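Local coordinates for protein chitin binding domain (Burkholderia pseudomallei, PDB 3UAM) that probably binds chitin and, as a member of the AA10 family of lytic polysaccharide mono-oxygenases, may cleave such polysaccharides oxidatively, at residues T26-R30 with A31-Y35; A56-S59 with G60-D63. All coordinates share one frame; numbering follows the deposited sequence.

Contact 1 comes first along the chain, where strand 21-26 gives way to helix 30-36. Contact 2 follows in the long loop between strand 49-51 and helix 98-101. Their centres are 28 Å apart and their nearest atoms about 17 Å, so the two do not touch. They lie on opposite sides of the chain's centre. Contact 1 is buried and ties a helix start to strand 205-215 of the mixed sheet. Contact 2 is a bend in a surface loop, fastened to a neighbouring loop and to strand 126-133. Both belong to the one lytic polysaccharide mono-oxygenase domain. One contact fixes a helix start against the sheet, and the other holds a surface loop.

Contact 1 (T26-R30 with A31-Y35); sequences TPESR and AVYLY
S29 OG is held by two partners, V32 N of the helix start and Q209. It accepts a nearly straight bond from V32 N, at 3.2 Å. It is also hydrogen-bonded to OE1 of Q209 on strand 205-215. Its chi1 of 74° places OG between the backbone N and the carbonyl carbon, within reach of the helix start. V32 CG2 packs against the same oxygen, with S29 OG 3.4 Å away. The backbone continues the hold: Y33 N donates to S29 O at 3.0 Å, and L34 N to R30 O at 3.1 Å.

Just before the cap, E28 sets its CB over one face of the Y33 ring. This CB stands over the ring centre, 3.9 Å from the centroid and 11° off the normal, a CH-pi contact. E28 CG also meets V32 CG1 at 3.8 Å, so the chain is held by two residues of the helix. The Y33 ring also meets the ring of H106, whose NE2 is hydrogen-bonded to E28 O.

R30 points away from the turn. Its chain is extended to CD and bends at chi3. The guanidinium forms a salt bridge with D212, bonds to L94 O and makes a cation-pi contact with W103. These partners probably fix the charge in a buried place. The whole is a serine N-cap at the start of helix 30-36, after the short loop that follows strand 21-26, and it joins this helix to strand 205-215 of the fold.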
ATOM      1  N   THR A  26      -0.762  10.513  -5.908  1.00  9.38           N
ATOM      2  CA  THR A  26      -1.787  10.523  -6.965  1.00  9.88           C
ATOM      3  C   THR A  26      -1.936   9.131  -7.590  1.00  9.41           C
ATOM      4  O   THR A  26      -0.960   8.391  -7.732  1.00  9.21           O
ATOM      5  CB  THR A  26      -1.517  11.558  -8.073  1.00 10.92           C
ATOM      6  OG1 THR A  26      -0.152  11.508  -8.431  1.00 11.39           O
ATOM      7  CG2 THR A  26      -1.833  13.014  -7.625  1.00 11.73           C
ATOM      8  N   PRO A  27      -3.175   8.709  -7.841  1.00  9.36           N
ATOM      9  CA  PRO A  27      -4.349   9.394  -7.336  1.00  9.53           C
ATOM     10  C   PRO A  27      -4.259   9.448  -5.817  1.00  9.15           C
ATOM     11  O   PRO A  27      -3.682   8.544  -5.219  1.00  8.84           O
ATOM     12  CB  PRO A  27      -5.507   8.502  -7.772  1.00  9.63           C
ATOM     13  CG  PRO A  27      -4.931   7.173  -8.027  1.00  9.36           C
ATOM     14  CD  PRO A  27      -3.497   7.393  -8.413  1.00  9.22           C
ATOM     15  N   GLU A  28      -4.850  10.475  -5.216  1.00  9.25           N
ATOM     16  CA  GLU A  28      -4.715  10.708  -3.802  1.00  8.97           C
ATOM     17  C   GLU A  28      -5.181   9.453  -3.057  1.00  8.31           C
ATOM     18  O   GLU A  28      -6.289   8.945  -3.292  1.00  8.23           O
ATOM     19  CB  GLU A  28      -5.549  11.911  -3.353  1.00  9.76           C
ATOM     20  CG  GLU A  28      -5.041  13.266  -3.843  1.00 10.47           C
ATOM     21  CD  GLU A  28      -5.519  13.649  -5.247  1.00 11.01           C
ATOM     22  OE1 GLU A  28      -6.014  12.802  -6.023  1.00 10.75           O
ATOM     23  OE2 GLU A  28      -5.400  14.845  -5.577  1.00 12.04           O
ATOM     24  N   SER A  29      -4.340   8.983  -2.149  1.00  7.59           N
ATOM     25  CA  SER A  29      -4.697   7.858  -1.328  1.00  7.11           C
ATOM     26  C   SER A  29      -5.747   8.323  -0.308  1.00  7.33           C
ATOM     27  O   SER A  29      -5.955   9.524  -0.113  1.00  7.63           O
ATOM     28  CB  SER A  29      -3.464   7.289  -0.634  1.00  6.67           C
ATOM     29  OG  SER A  29      -3.044   8.125   0.421  1.00  6.87           O
ATOM     30  N   ARG A  30      -6.406   7.357   0.318  1.00  7.06           N
ATOM     31  CA  ARG A  30      -7.372   7.650   1.352  1.00  7.40           C
ATOM     32  C   ARG A  30      -6.751   8.537   2.427  1.00  7.65           C
ATOM     33  O   ARG A  30      -7.378   9.503   2.871  1.00  8.11           O
ATOM     34  CB  ARG A  30      -7.892   6.353   1.957  1.00  7.18           C
ATOM     35  CG  ARG A  30      -8.931   6.539   3.039  1.00  7.59           C
ATOM     36  CD  ARG A  30      -9.301   5.225   3.670  1.00  7.47           C
ATOM     37  NE  ARG A  30      -9.976   4.309   2.743  1.00  7.35           N
ATOM     38  CZ  ARG A  30     -10.439   3.096   3.096  1.00  7.39           C
ATOM     39  NH1 ARG A  30     -10.346   2.686   4.345  1.00  7.48           N
ATOM     40  NH2 ARG A  30     -11.038   2.300   2.210  1.00  7.41           N
ATOM     41  N   ALA A  31      -5.523   8.215   2.827  1.00  7.35           N
ATOM     42  CA  ALA A  31      -4.858   8.960   3.901  1.00  7.81           C
ATOM     43  C   ALA A  31      -4.528  10.384   3.444  1.00  8.30           C
ATOM     44  O   ALA A  31      -4.690  11.330   4.222  1.00  8.91           O
ATOM     45  CB  ALA A  31      -3.609   8.251   4.382  1.00  7.38           C
ATOM     46  N   VAL A  32      -4.077  10.530   2.197  1.00  8.28           N
ATOM     47  CA  VAL A  32      -3.795  11.871   1.627  1.00  8.91           C
ATOM     48  C   VAL A  32      -5.060  12.740   1.639  1.00  9.77           C
ATOM     49  O   VAL A  32      -5.014  13.924   2.000  1.00 10.43           O
ATOM     50  CB  VAL A  32      -3.205  11.783   0.208  1.00  8.57           C
ATOM     51  CG1 VAL A  32      -3.252  13.134  -0.513  1.00  9.04           C
ATOM     52  CG2 VAL A  32      -1.777  11.259   0.291  1.00  8.15           C
ATOM     53  N   TYR A  33      -6.192  12.152   1.267  1.00 10.00           N
ATOM     54  CA  TYR A  33      -7.440  12.900   1.305  1.00 10.95           C
ATOM     55  C   TYR A  33      -7.789  13.294   2.746  1.00 11.73           C
ATOM     56  O   TYR A  33      -8.314  14.376   2.969  1.00 12.62           O
ATOM     57  CB  TYR A  33      -8.592  12.092   0.729  1.00 10.89           C
ATOM     58  CG  TYR A  33      -8.856  12.199  -0.748  1.00 10.95           C
ATOM     59  CD1 TYR A  33      -8.714  13.392  -1.451  1.00 11.45           C
ATOM     60  CD2 TYR A  33      -9.340  11.098  -1.428  1.00 10.70           C
ATOM     61  CE1 TYR A  33      -9.020  13.457  -2.807  1.00 11.60           C
ATOM     62  CE2 TYR A  33      -9.629  11.150  -2.764  1.00 10.84           C
ATOM     63  CZ  TYR A  33      -9.474  12.319  -3.446  1.00 11.28           C
ATOM     64  OH  TYR A  33      -9.820  12.307  -4.762  1.00 11.60           O
ATOM     65  N   LEU A  34      -7.513  12.432   3.724  1.00 11.79           N
ATOM     66  CA  LEU A  34      -7.743  12.827   5.118  1.00 12.68           C
ATOM     67  C   LEU A  34      -6.819  13.974   5.527  1.00 13.51           C
ATOM     68  O   LEU A  34      -7.250  14.923   6.196  1.00 14.19           O
ATOM     69  CB  LEU A  34      -7.614  11.641   6.071  1.00 12.47           C
ATOM     70  CG  LEU A  34      -8.770  10.632   6.013  1.00 12.39           C
ATOM     71  CD1 LEU A  34      -8.666   9.656   7.185  1.00 12.39           C
ATOM     72  CD2 LEU A  34     -10.132  11.310   6.006  1.00 13.04           C
ATOM     73  N   TYR A  35      -5.558  13.901   5.104  1.00 13.67           N
ATOM     74  CA  TYR A  35      -4.616  15.015   5.300  1.00 14.60           C
ATOM     75  C   TYR A  35      -5.175  16.316   4.700  1.00 15.38           C
ATOM     76  O   TYR A  35      -5.174  17.344   5.353  1.00 16.15           O
ATOM     77  CB  TYR A  35      -3.219  14.670   4.743  1.00 14.48           C
ATOM     78  CG  TYR A  35      -2.255  15.826   4.694  1.00 15.56           C
ATOM     79  CD1 TYR A  35      -1.616  16.277   5.842  1.00 16.32           C
ATOM     80  CD2 TYR A  35      -1.979  16.476   3.491  1.00 16.14           C
ATOM     81  CE1 TYR A  35      -0.745  17.349   5.800  1.00 17.25           C
ATOM     82  CE2 TYR A  35      -1.111  17.557   3.442  1.00 16.96           C
ATOM     83  CZ  TYR A  35      -0.499  17.979   4.605  1.00 17.57           C
ATOM     84  OH  TYR A  35       0.367  19.032   4.584  1.00 18.73           O
TER

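Contact 2 (A56-S59 with G60-D63); sequences ATQS and GLRD
Q58 has chi1 at 78°, which turns CG in between its backbone N and carbonyl carbon, and L61 has chi1 at -73°, with CG opposite its carbonyl carbon. These torsions bring the two side chains together across the bend, crossing at about a right angle. Q58 crosses the leucine with CG against CD1 and the amide nitrogen against CD2. Q58 CG is 3.7 Å from L61 CD1, and Q58 NE2 is 3.4 Å from L61 CD2. The amide therefore meets the leucine through plain van der Waals contact. A56 CB also touches L61 CD1, at 3.8 Å. The CD1 methyl thus meets both A56 and Q58.

The chain bends at S59 and G60. G60 has a positive phi of 85°, a shape that glycine takes easily. The bend is held by N72: its OD1 accepts from L61 N, its ND2 bonds Q58 O, and its backbone bonds G60 and L61. On either side of the bend in sequence, A56 O is bonded to R146 and D63 forms a salt bridge with R128. This is a bend in a surface loop, pinned by an asparagine, with L61 set against A56, the Q58 side chain and F53, in the long segment between strand 49-51 and helix 98-101.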
ATOM      1  N   ALA A  56      -0.033 -12.337   4.032  1.00  9.65           N
ATOM      2  CA  ALA A  56       0.349 -13.277   5.086  1.00 10.07           C
ATOM      3  C   ALA A  56      -0.192 -12.744   6.426  1.00 10.27           C
ATOM      4  O   ALA A  56      -0.482 -11.538   6.554  1.00  9.73           O
ATOM      5  CB  ALA A  56       1.867 -13.470   5.125  1.00  9.95           C
ATOM      6  N   THR A  57      -0.403 -13.645   7.387  1.00 10.81           N
ATOM      7  CA  THR A  57      -0.887 -13.256   8.719  1.00 11.28           C
ATOM      8  C   THR A  57       0.109 -13.603   9.838  1.00 11.79           C
ATOM      9  O   THR A  57      -0.299 -13.754  11.016  1.00 13.26           O
ATOM     10  CB  THR A  57      -2.195 -13.986   9.043  1.00 11.95           C
ATOM     11  OG1 THR A  57      -1.960 -15.392   8.929  1.00 12.40           O
ATOM     12  CG2 THR A  57      -3.319 -13.577   8.068  1.00 11.75           C
ATOM     13  N   GLN A  58       1.375 -13.809   9.495  1.00 11.29           N
ATOM     14  CA  GLN A  58       2.378 -14.296  10.452  1.00 11.67           C
ATOM     15  C   GLN A  58       3.674 -13.515  10.217  1.00 10.85           C
ATOM     16  O   GLN A  58       3.932 -13.076   9.095  1.00 10.26           O
ATOM     17  CB  GLN A  58       2.649 -15.796  10.246  1.00 12.47           C
ATOM     18  CG  GLN A  58       3.559 -16.058   9.037  1.00 12.58           C
ATOM     19  CD  GLN A  58       3.488 -17.480   8.483  1.00 13.47           C
ATOM     20  OE1 GLN A  58       2.471 -17.873   7.877  1.00 14.40           O
ATOM     21  NE2 GLN A  58       4.572 -18.246   8.652  1.00 13.64           N
ATOM     22  N   SER A  59       4.494 -13.378  11.252  1.00 10.77           N
ATOM     23  CA  SER A  59       5.816 -12.751  11.114  1.00 10.32           C
ATOM     24  C   SER A  59       6.908 -13.794  10.906  1.00 10.41           C
ATOM     25  O   SER A  59       6.681 -14.993  11.067  1.00 10.74           O
ATOM     26  CB  SER A  59       6.151 -11.946  12.371  1.00 10.58           C
ATOM     27  OG  SER A  59       6.098 -12.799  13.497  1.00 11.42           O
ATOM     28  N   GLY A  60       8.102 -13.315  10.579  1.00 10.08           N
ATOM     29  CA  GLY A  60       9.291 -14.154  10.512  1.00 10.49           C
ATOM     30  C   GLY A  60       9.493 -14.888   9.197  1.00 10.37           C
ATOM     31  O   GLY A  60      10.449 -15.652   9.061  1.00 10.80           O
ATOM     32  N   LEU A  61       8.613 -14.637   8.224  1.00  9.97           N
ATOM     33  CA  LEU A  61       8.763 -15.166   6.873  1.00  9.91           C
ATOM     34  C   LEU A  61       9.945 -14.503   6.181  1.00  9.72           C
ATOM     35  O   LEU A  61      10.157 -13.294   6.325  1.00  9.26           O
ATOM     36  CB  LEU A  61       7.493 -14.925   6.044  1.00  9.58           C
ATOM     37  CG  LEU A  61       6.339 -15.827   6.445  1.00 10.07           C
ATOM     38  CD1 LEU A  61       5.052 -15.357   5.771  1.00  9.82           C
ATOM     39  CD2 LEU A  61       6.681 -17.279   6.105  1.00 10.71           C
ATOM     40  N   ARG A  62      10.696 -15.283   5.411  1.00 10.04           N
ATOM     41  CA  ARG A  62      11.712 -14.712   4.535  1.00 10.02           C
ATOM     42  C   ARG A  62      11.060 -14.213   3.253  1.00  9.59           C
ATOM     43  O   ARG A  62       9.994 -14.672   2.856  1.00  9.76           O
ATOM     44  CB  ARG A  62      12.816 -15.735   4.207  1.00 10.75           C
ATOM     45  CG  ARG A  62      13.502 -16.339   5.425  1.00 11.47           C
ATOM     46  CD  ARG A  62      13.928 -15.312   6.459  1.00 11.46           C
ATOM     47  NE  ARG A  62      14.936 -14.358   5.955  1.00 11.34           N
ATOM     48  CZ  ARG A  62      16.202 -14.296   6.361  1.00 11.82           C
ATOM     49  NH1 ARG A  62      16.653 -15.122   7.279  1.00 12.58           N
ATOM     50  NH2 ARG A  62      17.024 -13.381   5.858  1.00 11.69           N
ATOM     51  N   ASP A  63      11.716 -13.267   2.607  1.00  9.38           N
ATOM     52  CA  ASP A  63      11.253 -12.771   1.327  1.00  9.12           C
ATOM     53  C   ASP A  63      11.327 -13.898   0.269  1.00  9.79           C
ATOM     54  O   ASP A  63      12.354 -14.545   0.137  1.00 10.50           O
ATOM     55  CB  ASP A  63      12.092 -11.575   0.922  1.00  8.77           C
ATOM     56  CG  ASP A  63      11.508 -10.828  -0.253  1.00  8.37           C
ATOM     57  OD1 ASP A  63      11.642 -11.324  -1.390  1.00  8.57           O
ATOM     58  OD2 ASP A  63      10.929  -9.744  -0.040  1.00  7.87           O
TER